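Local coordinates for nuclease-like protein (Chaetomium thermophilum, PDB 6GRB), which probably resolves four-way (Holliday) DNA junctions as the eukaryotic nuclease GEN1, a metal-dependent enzyme to which 5'-flap cleavage is also assigned, at residues A[135-140]-A[150-155]; A[154-159]-A[167-172]; A[210-215]-A[254-259]. All coordinates share one frame; numbering follows the deposited sequence.

Contact 1: residues A[135-140]-A[150-155]; sequences DAVLSE and RVTLRD
Val137 pairs with Thr152 and Leu138 with Leu153 where strand 136-138 runs parallel to strand 151-157 in the central mixed sheet of the XPG-type nuclease core. Main-chain bonds carry the pairing. Val137 N donates to Val151 O (3.1 Å), Leu153 N to Val137 O (2.6 Å), and Ser139 N to Leu153 O (2.9 Å). The last carbonyl also receives a CA-H...O contact from Leu138 CA at 3.3 Å. Apolar contacts fill one face: Ala136 CB meets Val151 CG1 at 3.9 Å; Leu138 has CG anti to its backbone N (chi1 -178°), and its CD1 branch lies on Leu153 CB at 4.0 Å. Leu35 and Ile37 of strand 34-37 extend this layer. Val137 and Thr152 occupy the other face, toward helix 121-130 and Thr144, whose hydroxyl bonds Thr152 OG1. A water bridges the far end, donating to Glu140 O (2.8 Å) and accepting from Arg154 NH1 (2.9 Å) in the guanidinium plane; Arg154 NH2 is held by Ser12 O. Glu140 binds magnesium or manganese in a structure of this protein; here backbone bonds and one water, not its carboxylate, tie its stretch to the neighbouring strand.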
loop_
_atom_site.group_PDB
_atom_site.type_symbol
_atom_site.label_atom_id
_atom_site.label_comp_id
_atom_site.label_asym_id
_atom_site.label_seq_id
_atom_site.Cartn_x
_atom_site.Cartn_y
_atom_site.Cartn_z
ATOM N N ASP A 135 -4.416 -8.188 2.196
ATOM C CA ASP A 135 -4.142 -8.908 0.948
ATOM C C ASP A 135 -2.862 -8.457 0.263
ATOM O O ASP A 135 -2.316 -9.210 -0.544
ATOM C CB ASP A 135 -5.302 -8.754 -0.053
ATOM C CG ASP A 135 -6.680 -8.967 0.582
ATOM O OD1 ASP A 135 -6.982 -10.091 1.074
ATOM O OD2 ASP A 135 -7.462 -7.984 0.585
ATOM N N ALA A 136 -2.385 -7.251 0.562
ATOM C CA ALA A 136 -1.170 -6.721 -0.039
ATOM C C ALA A 136 -0.575 -5.674 0.893
ATOM O O ALA A 136 -1.248 -5.120 1.767
ATOM C CB ALA A 136 -1.435 -6.115 -1.422
ATOM N N VAL A 137 0.700 -5.395 0.676
ATOM C CA VAL A 137 1.440 -4.427 1.472
ATOM C C VAL A 137 1.866 -3.300 0.550
ATOM O O VAL A 137 2.396 -3.555 -0.530
ATOM C CB VAL A 137 2.650 -5.092 2.166
ATOM C CG1 VAL A 137 3.551 -4.057 2.812
ATOM C CG2 VAL A 137 2.160 -6.104 3.213
ATOM N N LEU A 138 1.602 -2.064 0.964
ATOM C CA LEU A 138 2.147 -0.856 0.353
ATOM C C LEU A 138 3.226 -0.302 1.284
ATOM O O LEU A 138 2.916 0.199 2.380
ATOM C CB LEU A 138 1.056 0.176 0.093
ATOM C CG LEU A 138 1.484 1.482 -0.588
ATOM C CD1 LEU A 138 2.205 1.282 -1.902
ATOM C CD2 LEU A 138 0.237 2.323 -0.798
ATOM N N SER A 139 4.487 -0.411 0.851
ATOM C CA SER A 139 5.646 0.063 1.600
ATOM C C SER A 139 6.574 0.850 0.673
ATOM O O SER A 139 6.307 1.027 -0.517
ATOM C CB SER A 139 6.418 -1.093 2.251
ATOM O OG SER A 139 7.541 -0.616 3.002
ATOM N N GLU A 140 7.691 1.315 1.232
ATOM C CA GLU A 140 8.622 2.121 0.459
ATOM C C GLU A 140 9.577 1.283 -0.377
ATOM O O GLU A 140 10.217 1.833 -1.274
ATOM C CB GLU A 140 9.414 3.057 1.385
ATOM C CG GLU A 140 10.005 2.378 2.620
ATOM C CD GLU A 140 10.469 3.370 3.697
ATOM O OE1 GLU A 140 10.454 4.613 3.452
ATOM O OE2 GLU A 140 10.861 2.882 4.793
ATOM N N ARG A 150 4.216 -11.471 0.495
ATOM C CA ARG A 150 3.998 -12.138 -0.781
ATOM C C ARG A 150 3.694 -11.147 -1.901
ATOM O O ARG A 150 4.372 -11.146 -2.936
ATOM C CB ARG A 150 2.868 -13.175 -0.646
ATOM N N VAL A 151 2.691 -10.291 -1.741
ATOM C CA VAL A 151 2.387 -9.254 -2.720
ATOM C C VAL A 151 2.767 -7.914 -2.113
ATOM O O VAL A 151 2.084 -7.426 -1.200
ATOM C CB VAL A 151 0.909 -9.251 -3.125
ATOM C CG1 VAL A 151 0.659 -8.091 -4.089
ATOM C CG2 VAL A 151 0.529 -10.598 -3.742
ATOM N N THR A 152 3.835 -7.298 -2.622
ATOM C CA THR A 152 4.288 -6.028 -2.077
ATOM C C THR A 152 4.233 -4.947 -3.153
ATOM O O THR A 152 4.566 -5.198 -4.314
ATOM C CB THR A 152 5.696 -6.153 -1.474
ATOM O OG1 THR A 152 5.958 -4.990 -0.684
ATOM C CG2 THR A 152 6.738 -6.254 -2.537
ATOM N N LEU A 153 3.751 -3.760 -2.762
ATOM C CA LEU A 153 3.578 -2.632 -3.666
ATOM C C LEU A 153 4.365 -1.436 -3.159
ATOM O O LEU A 153 4.540 -1.252 -1.950
ATOM C CB LEU A 153 2.125 -2.218 -3.817
ATOM C CG LEU A 153 1.038 -3.279 -3.794
ATOM C CD1 LEU A 153 -0.309 -2.564 -3.663
ATOM C CD2 LEU A 153 1.072 -4.195 -5.021
ATOM N N ARG A 154 4.826 -0.619 -4.102
ATOM C CA ARG A 154 5.555 0.593 -3.777
ATOM C C ARG A 154 5.212 1.656 -4.820
ATOM O O ARG A 154 4.620 1.366 -5.866
ATOM C CB ARG A 154 7.069 0.331 -3.718
ATOM C CG ARG A 154 7.631 -0.216 -5.005
ATOM C CD ARG A 154 9.130 -0.571 -4.927
ATOM N NE ARG A 154 9.622 -0.951 -6.260
ATOM C CZ ARG A 154 10.380 -0.175 -7.036
ATOM N NH1 ARG A 154 10.768 1.022 -6.610
ATOM N NH2 ARG A 154 10.759 -0.605 -8.233
ATOM N N ASP A 155 5.589 2.901 -4.514
ATOM C CA ASP A 155 5.638 3.970 -5.504
ATOM C C ASP A 155 4.246 4.265 -6.061
ATOM O O ASP A 155 3.999 4.196 -7.269
ATOM C CB ASP A 155 6.630 3.628 -6.625
ATOM C CG ASP A 155 6.737 4.729 -7.668
ATOM O OD1 ASP A 155 6.294 5.870 -7.400
ATOM O OD2 ASP A 155 7.291 4.456 -8.763
HETATM O O HOH W 1 10.418 2.199 -4.036
#

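Contact 2: residues A[154-159]-A[167-172]; sequences RDWSSE and THVTLH
Ser157 O takes two donors from the facing strand, His168 N at 3.2 Å and, weakly, Thr167 N, at the loop end of a beta hairpin made by strands 151-157 and 168-173. Ser157 N returns a bond to His168 O (3.0 Å), and Arg154 and Thr170 form the other hydrogen-bonded pair, with Thr170 N 2.8 Å from Arg154 O. Between the two pairs Asp155 and Trp156 stand opposite Val169 alone: a beta bulge, with Asp155 in a left-handed backbone conformation. Trp156 turns the edge of its indole toward His168 O, and its CD1 touches Val169 CG1 at 3.9 Å; Arg63 makes a cation-pi contact with the ring. Beyond the bulge Glu159 folds over His168. Its CB sits over the imidazole face 3.9 Å from the centroid; the chain then bends at chi2 (74°), turning CD back to the ring, and the carboxylate is stacked nearly flat on it, the planes 8° apart. Thr167 OG1 meets His168 ND1 in the ring plane, while His168 NE2 is bonded to Asp375, fixing the ring at both nitrogens. Arg154 and Thr170 run side by side, Thr170 CB over one guanidinium face and its CG2 3.9 Å from Arg154 NH2. Arg15 of strand 14-17 reaches Asp155 OD2, Thr170 OG1 and Ser157 OG. Ser157 OG also donates to Asp155 OD1 at 2.7 Å, arriving from above the carboxylate plane.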
loop_
_atom_site.group_PDB
_atom_site.type_symbol
_atom_site.label_atom_id
_atom_site.label_comp_id
_atom_site.label_asym_id
_atom_site.label_seq_id
_atom_site.Cartn_x
_atom_site.Cartn_y
_atom_site.Cartn_z
ATOM N N ARG A 154 4.826 -0.619 -4.102
ATOM C CA ARG A 154 5.555 0.593 -3.777
ATOM C C ARG A 154 5.212 1.656 -4.820
ATOM O O ARG A 154 4.620 1.366 -5.866
ATOM C CB ARG A 154 7.069 0.331 -3.718
ATOM C CG ARG A 154 7.631 -0.216 -5.005
ATOM C CD ARG A 154 9.130 -0.571 -4.927
ATOM N NE ARG A 154 9.622 -0.951 -6.260
ATOM C CZ ARG A 154 10.380 -0.175 -7.036
ATOM N NH1 ARG A 154 10.768 1.022 -6.610
ATOM N NH2 ARG A 154 10.759 -0.605 -8.233
ATOM N N ASP A 155 5.589 2.901 -4.514
ATOM C CA ASP A 155 5.638 3.970 -5.504
ATOM C C ASP A 155 4.246 4.265 -6.061
ATOM O O ASP A 155 3.999 4.196 -7.269
ATOM C CB ASP A 155 6.630 3.628 -6.625
ATOM C CG ASP A 155 6.737 4.729 -7.668
ATOM O OD1 ASP A 155 6.294 5.870 -7.400
ATOM O OD2 ASP A 155 7.291 4.456 -8.763
ATOM N N TRP A 156 3.315 4.547 -5.160
ATOM C CA TRP A 156 1.995 5.023 -5.556
ATOM C C TRP A 156 2.141 6.445 -6.093
ATOM O O TRP A 156 2.397 7.380 -5.331
ATOM C CB TRP A 156 1.055 4.973 -4.357
ATOM C CG TRP A 156 -0.360 5.272 -4.634
ATOM C CD1 TRP A 156 -1.020 5.180 -5.843
ATOM C CD2 TRP A 156 -1.329 5.692 -3.675
ATOM N NE1 TRP A 156 -2.350 5.521 -5.678
ATOM C CE2 TRP A 156 -2.562 5.844 -4.362
ATOM C CE3 TRP A 156 -1.285 5.933 -2.299
ATOM C CZ2 TRP A 156 -3.731 6.239 -3.715
ATOM C CZ3 TRP A 156 -2.465 6.327 -1.646
ATOM C CH2 TRP A 156 -3.662 6.480 -2.357
ATOM N N SER A 157 1.984 6.609 -7.403
ATOM C CA SER A 157 2.363 7.842 -8.078
ATOM C C SER A 157 1.741 7.826 -9.465
ATOM O O SER A 157 1.249 6.791 -9.935
ATOM C CB SER A 157 3.886 7.973 -8.197
ATOM O OG SER A 157 4.395 6.924 -9.028
ATOM N N SER A 158 1.813 8.986 -10.128
ATOM C CA SER A 158 1.374 9.126 -11.508
ATOM C C SER A 158 2.165 8.198 -12.421
ATOM O O SER A 158 3.258 7.734 -12.094
ATOM C CB SER A 158 1.551 10.567 -11.982
ATOM O OG SER A 158 2.931 10.900 -12.045
ATOM N N GLU A 159 1.617 7.955 -13.598
ATOM C CA GLU A 159 2.166 6.927 -14.464
ATOM C C GLU A 159 2.875 7.536 -15.689
ATOM O O GLU A 159 2.269 8.217 -16.531
ATOM C CB GLU A 159 1.049 5.955 -14.879
ATOM C CG GLU A 159 1.357 5.050 -16.064
ATOM C CD GLU A 159 2.330 3.906 -15.759
ATOM O OE1 GLU A 159 2.213 2.837 -16.428
ATOM O OE2 GLU A 159 3.214 4.078 -14.882
ATOM N N THR A 167 -2.225 7.207 -9.919
ATOM C CA THR A 167 -3.115 6.117 -10.258
ATOM C C THR A 167 -2.472 4.746 -10.158
ATOM O O THR A 167 -3.207 3.741 -10.174
ATOM C CB THR A 167 -3.666 6.278 -11.684
ATOM O OG1 THR A 167 -2.582 6.260 -12.619
ATOM C CG2 THR A 167 -4.431 7.558 -11.810
ATOM N N HIS A 168 -1.138 4.670 -10.067
ATOM C CA HIS A 168 -0.432 3.413 -10.280
ATOM C C HIS A 168 0.517 3.109 -9.138
ATOM O O HIS A 168 0.989 4.005 -8.439
ATOM C CB HIS A 168 0.340 3.414 -11.613
ATOM C CG HIS A 168 -0.533 3.158 -12.798
ATOM N ND1 HIS A 168 -1.519 4.034 -13.196
ATOM C CD2 HIS A 168 -0.600 2.104 -13.644
ATOM C CE1 HIS A 168 -2.147 3.536 -14.247
ATOM N NE2 HIS A 168 -1.601 2.373 -14.550
ATOM N N VAL A 169 0.750 1.812 -8.944
ATOM C CA VAL A 169 1.742 1.282 -8.017
ATOM C C VAL A 169 2.613 0.300 -8.786
ATOM O O VAL A 169 2.258 -0.175 -9.867
ATOM C CB VAL A 169 1.125 0.567 -6.790
ATOM C CG1 VAL A 169 0.260 1.526 -5.961
ATOM C CG2 VAL A 169 0.322 -0.652 -7.249
ATOM N N THR A 170 3.745 -0.034 -8.176
ATOM C CA THR A 170 4.680 -1.023 -8.703
ATOM C C THR A 170 4.558 -2.306 -7.878
ATOM O O THR A 170 4.835 -2.302 -6.668
ATOM C CB THR A 170 6.110 -0.465 -8.682
ATOM O OG1 THR A 170 6.186 0.682 -9.541
ATOM C CG2 THR A 170 7.091 -1.502 -9.162
ATOM N N LEU A 171 4.109 -3.391 -8.526
ATOM C CA LEU A 171 3.796 -4.645 -7.844
ATOM C C LEU A 171 4.985 -5.580 -7.931
ATOM O O LEU A 171 5.538 -5.790 -9.013
ATOM C CB LEU A 171 2.572 -5.353 -8.444
ATOM C CG LEU A 171 2.111 -6.697 -7.809
ATOM C CD1 LEU A 171 0.622 -6.890 -8.053
ATOM C CD2 LEU A 171 2.845 -7.948 -8.283
ATOM N N HIS A 172 5.353 -6.156 -6.802
ATOM C CA HIS A 172 6.349 -7.209 -6.747
ATOM C C HIS A 172 5.730 -8.445 -6.111
ATOM O O HIS A 172 4.963 -8.345 -5.145
ATOM C CB HIS A 172 7.582 -6.768 -5.969
ATOM C CG HIS A 172 8.501 -5.885 -6.750
ATOM N ND1 HIS A 172 9.470 -6.383 -7.593
ATOM C CD2 HIS A 172 8.604 -4.536 -6.813
ATOM C CE1 HIS A 172 10.132 -5.380 -8.139
ATOM N NE2 HIS A 172 9.623 -4.249 -7.687
#

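Contact 3: residues A[210-215]-A[254-259]; sequences IKVACQ and FFRTKH. With nucleotides of chain C; nucleotides of chain B.
Gln215 and Arg256 cross at about a right angle, and Gln215 NE2 lies 3.1 Å from Arg256 CG. The same NE2 lies 3.3 Å from Phe255 CB, close to the plane of the phenyl ring at its edge. Val212 O faces another part of that edge, so the ring is turned rim-on to helix 210-226. Gln215 CB completes this side, 3.5 Å from Phe254 O. One turn earlier on the helix, Val212 CG1 meets His259 NE2 tip to tip at 3.4 Å and also touches Arg256 NH2 at 3.5 Å. The Arg256 chain, extended from CG to NE, carries its guanidinium to the DNA, where C5' of DC8 of chain C covers the centre of one face, 3.2 Å from Arg256 CZ. His259 NE2 lies over the opposite face, toward the rim, so the flat group is sandwiched between protein and sugar. An alanine in place of Arg256 would probably leave His259 NE2 and that sugar without the plate between them and open a gap beside Gln215 NE2. Further out, Lys211 N donates to DA9 OP1 of chain C at 2.7 Å, so the backbone at the start of the helix grips the phosphate. Thr257 CB packs against O3' of DT12 of chain B at 3.4 Å, and Lys258 N bonds a DNA phosphate. Asn250 OD1 holds Phe255 N, and Leu247 of helix 237-249 packs on Phe255 and bonds the His259 backbone, which positions the loop. A helix whose N-terminal amide meets a DNA phosphate is consistent with the helix-two-turn-helix DNA-binding element of the FEN1/XPG nuclease family, here with the 254-259 loop beside it contacting nucleotides of chains B and C.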
loop_
_atom_site.group_PDB
_atom_site.type_symbol
_atom_site.label_atom_id
_atom_site.label_comp_id
_atom_site.label_asym_id
_atom_site.label_seq_id
_atom_site.Cartn_x
_atom_site.Cartn_y
_atom_site.Cartn_z
ATOM N N ILE A 210 26.139 -6.819 -3.919
ATOM C CA ILE A 210 24.959 -7.566 -4.339
ATOM C C ILE A 210 25.341 -8.728 -5.256
ATOM O O ILE A 210 24.724 -9.793 -5.214
ATOM C CB ILE A 210 23.958 -6.599 -5.008
ATOM C CG1 ILE A 210 22.645 -7.307 -5.331
ATOM C CG2 ILE A 210 24.575 -5.939 -6.253
ATOM C CD1 ILE A 210 21.522 -6.366 -5.696
ATOM N N LYS A 211 26.380 -8.550 -6.078
ATOM C CA LYS A 211 26.700 -9.525 -7.121
ATOM C C LYS A 211 27.154 -10.860 -6.534
ATOM O O LYS A 211 26.575 -11.908 -6.848
ATOM C CB LYS A 211 27.758 -8.949 -8.067
ATOM N N VAL A 212 28.176 -10.856 -5.669
ATOM C CA VAL A 212 28.608 -12.144 -5.120
ATOM C C VAL A 212 27.734 -12.609 -3.955
ATOM O O VAL A 212 27.675 -13.816 -3.698
ATOM C CB VAL A 212 30.098 -12.178 -4.701
ATOM C CG1 VAL A 212 31.012 -11.481 -5.745
ATOM C CG2 VAL A 212 30.319 -11.613 -3.309
ATOM N N ALA A 213 27.019 -11.711 -3.265
ATOM C CA ALA A 213 26.017 -12.180 -2.309
ATOM C C ALA A 213 24.921 -12.956 -3.019
ATOM O O ALA A 213 24.377 -13.927 -2.479
ATOM C CB ALA A 213 25.406 -11.011 -1.536
ATOM N N CYS A 214 24.594 -12.543 -4.237
ATOM C CA CYS A 214 23.472 -13.121 -4.955
ATOM C C CYS A 214 23.828 -14.470 -5.560
ATOM O O CYS A 214 22.973 -15.354 -5.636
ATOM C CB CYS A 214 23.001 -12.156 -6.041
ATOM S SG CYS A 214 21.396 -12.576 -6.687
ATOM N N GLN A 215 25.067 -14.642 -6.022
ATOM C CA GLN A 215 25.456 -15.952 -6.517
ATOM C C GLN A 215 25.791 -16.908 -5.378
ATOM O O GLN A 215 25.767 -18.128 -5.581
ATOM C CB GLN A 215 26.611 -15.832 -7.538
ATOM C CG GLN A 215 27.758 -14.892 -7.176
ATOM C CD GLN A 215 28.422 -14.227 -8.385
ATOM O OE1 GLN A 215 27.799 -14.034 -9.431
ATOM N NE2 GLN A 215 29.684 -13.852 -8.230
ATOM N N PHE A 254 30.937 -21.483 -7.988
ATOM C CA PHE A 254 29.688 -20.838 -7.593
ATOM C C PHE A 254 29.628 -19.354 -7.952
ATOM O O PHE A 254 28.537 -18.770 -7.906
ATOM C CB PHE A 254 29.460 -20.991 -6.089
ATOM C CG PHE A 254 28.907 -22.322 -5.684
ATOM C CD1 PHE A 254 28.207 -23.108 -6.583
ATOM C CD2 PHE A 254 29.078 -22.779 -4.385
ATOM C CE1 PHE A 254 27.702 -24.334 -6.197
ATOM C CE2 PHE A 254 28.573 -23.997 -3.994
ATOM C CZ PHE A 254 27.883 -24.776 -4.899
ATOM N N PHE A 255 30.756 -18.747 -8.299
ATOM C CA PHE A 255 30.796 -17.335 -8.672
ATOM C C PHE A 255 31.491 -17.073 -9.983
ATOM O O PHE A 255 31.870 -17.977 -10.694
ATOM C CB PHE A 255 31.571 -16.534 -7.643
ATOM C CG PHE A 255 31.383 -17.002 -6.263
ATOM C CD1 PHE A 255 30.542 -16.332 -5.414
ATOM C CD2 PHE A 255 32.029 -18.104 -5.821
ATOM C CE1 PHE A 255 30.355 -16.753 -4.128
ATOM C CE2 PHE A 255 31.855 -18.540 -4.539
ATOM C CZ PHE A 255 31.015 -17.866 -3.688
ATOM N N ARG A 256 31.647 -15.799 -10.286
ATOM C CA ARG A 256 32.371 -15.371 -11.476
ATOM C C ARG A 256 33.882 -15.440 -11.274
ATOM O O ARG A 256 34.616 -15.860 -12.175
ATOM C CB ARG A 256 31.939 -13.947 -11.832
ATOM C CG ARG A 256 31.644 -13.114 -10.580
ATOM C CD ARG A 256 31.549 -11.598 -10.829
ATOM N NE ARG A 256 31.739 -10.852 -9.578
ATOM C CZ ARG A 256 32.879 -10.252 -9.219
ATOM N NH1 ARG A 256 33.951 -10.272 -10.031
ATOM N NH2 ARG A 256 32.937 -9.607 -8.051
ATOM N N THR A 257 34.376 -15.016 -10.114
ATOM C CA THR A 257 35.809 -14.972 -9.857
ATOM C C THR A 257 36.106 -15.568 -8.486
ATOM O O THR A 257 35.201 -15.920 -7.722
ATOM C CB THR A 257 36.363 -13.537 -9.949
ATOM O OG1 THR A 257 35.559 -12.645 -9.166
ATOM C CG2 THR A 257 36.372 -13.056 -11.386
ATOM N N LYS A 258 37.398 -15.720 -8.199
ATOM C CA LYS A 258 37.839 -15.994 -6.843
ATOM C C LYS A 258 37.771 -14.712 -6.014
ATOM O O LYS A 258 37.746 -13.596 -6.546
ATOM C CB LYS A 258 39.259 -16.559 -6.838
ATOM N N HIS A 259 37.731 -14.884 -4.694
ATOM C CA HIS A 259 37.613 -13.761 -3.764
ATOM C C HIS A 259 38.488 -14.011 -2.539
ATOM O O HIS A 259 38.046 -13.922 -1.391
ATOM C CB HIS A 259 36.145 -13.523 -3.395
ATOM C CG HIS A 259 35.290 -13.171 -4.573
ATOM N ND1 HIS A 259 34.541 -14.106 -5.255
ATOM C CD2 HIS A 259 35.115 -11.999 -5.226
ATOM C CE1 HIS A 259 33.922 -13.520 -6.262
ATOM N NE2 HIS A 259 34.255 -12.241 -6.269
ATOM P P DA C 9 28.948 -5.846 -6.348
ATOM O OP1 DA C 9 28.600 -7.096 -5.635
ATOM O OP2 DA C 9 27.918 -5.019 -7.052
ATOM O "O5'" DA C 9 29.714 -4.889 -5.325
ATOM C "C5'" DA C 9 31.048 -5.222 -4.908
ATOM C "C4'" DA C 9 31.657 -4.103 -4.073
ATOM O "O4'" DA C 9 32.079 -3.014 -4.934
ATOM C "C3'" DA C 9 30.726 -3.480 -3.051
ATOM O "O3'" DA C 9 31.482 -3.091 -1.901
ATOM C "C2'" DA C 9 30.136 -2.272 -3.803
ATOM C "C1'" DA C 9 31.305 -1.850 -4.692
ATOM N N9 DA C 9 30.922 -1.294 -5.995
ATOM C C8 DA C 9 29.860 -1.657 -6.782
ATOM N N7 DA C 9 29.797 -1.010 -7.925
ATOM C C5 DA C 9 30.896 -0.171 -7.888
ATOM C C6 DA C 9 31.392 0.784 -8.792
ATOM N N6 DA C 9 30.816 1.058 -9.968
ATOM N N1 DA C 9 32.512 1.453 -8.442
ATOM C C2 DA C 9 33.094 1.180 -7.265
ATOM N N3 DA C 9 32.726 0.308 -6.335
ATOM C C4 DA C 9 31.605 -0.339 -6.708
ATOM P P DC C 8 29.630 -8.031 -12.229
ATOM O OP1 DC C 8 29.040 -9.384 -12.069
ATOM O OP2 DC C 8 28.927 -6.962 -12.972
ATOM O "O5'" DC C 8 29.939 -7.432 -10.788
ATOM C "C5'" DC C 8 31.179 -7.678 -10.183
ATOM C "C4'" DC C 8 31.513 -6.581 -9.211
ATOM O "O4'" DC C 8 32.256 -5.553 -9.872
ATOM C "C3'" DC C 8 30.297 -5.888 -8.613
ATOM O "O3'" DC C 8 30.132 -6.359 -7.299
ATOM C "C2'" DC C 8 30.641 -4.384 -8.661
ATOM C "C1'" DC C 8 32.084 -4.369 -9.150
ATOM N N1 DC C 8 32.419 -3.237 -10.049
ATOM C C2 DC C 8 33.473 -2.387 -9.709
ATOM O O2 DC C 8 34.082 -2.586 -8.650
ATOM N N3 DC C 8 33.797 -1.369 -10.553
ATOM C C4 DC C 8 33.106 -1.196 -11.686
ATOM N N4 DC C 8 33.451 -0.178 -12.485
ATOM C C5 DC C 8 32.029 -2.062 -12.048
ATOM C C6 DC C 8 31.729 -3.063 -11.213
ATOM P P DT B 12 40.903 -10.435 -5.395
ATOM O OP1 DT B 12 40.207 -11.340 -4.447
ATOM O OP2 DT B 12 42.338 -10.130 -5.197
ATOM O "O5'" DT B 12 40.678 -11.016 -6.871
ATOM C "C5'" DT B 12 39.378 -10.963 -7.470
ATOM C "C4'" DT B 12 39.454 -11.232 -8.966
ATOM O "O4'" DT B 12 39.817 -10.028 -9.673
ATOM C "C3'" DT B 12 40.450 -12.309 -9.390
ATOM O "O3'" DT B 12 39.721 -13.369 -9.987
ATOM C "C2'" DT B 12 41.405 -11.594 -10.384
ATOM C "C1'" DT B 12 40.621 -10.343 -10.787
ATOM N N1 DT B 12 41.466 -9.103 -11.090
ATOM C C2 DT B 12 41.260 -8.383 -12.271
ATOM O O2 DT B 12 40.471 -8.713 -13.139
ATOM N N3 DT B 12 42.036 -7.259 -12.404
ATOM C C4 DT B 12 42.975 -6.777 -11.502
ATOM O O4 DT B 12 43.641 -5.757 -11.718
ATOM C C5 DT B 12 43.128 -7.564 -10.287
ATOM C C7 DT B 12 44.116 -7.147 -9.233
ATOM C C6 DT B 12 42.365 -8.663 -10.141
#

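From the N terminus, contact 1 closes the loop 141-149, which holds the magnesium-binding Asp141 and Asp143, by setting strand 151-157 beside strand 136-138. Contact 2 starts on the same strand, sharing Arg154 and Asp155, and closes the next turn as a hairpin with strand 168-173. The two therefore follow one another across the sheet, their centres 10 Å apart, and meet directly: Thr152 O and His172 N probably share a hydrogen bond. Contact 3 comes later, in series, and neither nests with nor crosses the others. Its nearest atoms are about 12 Å from contact 1 and contact 2. It closes a longer loop, tying the start of helix 210-226 to the loop that follows helix 237-249.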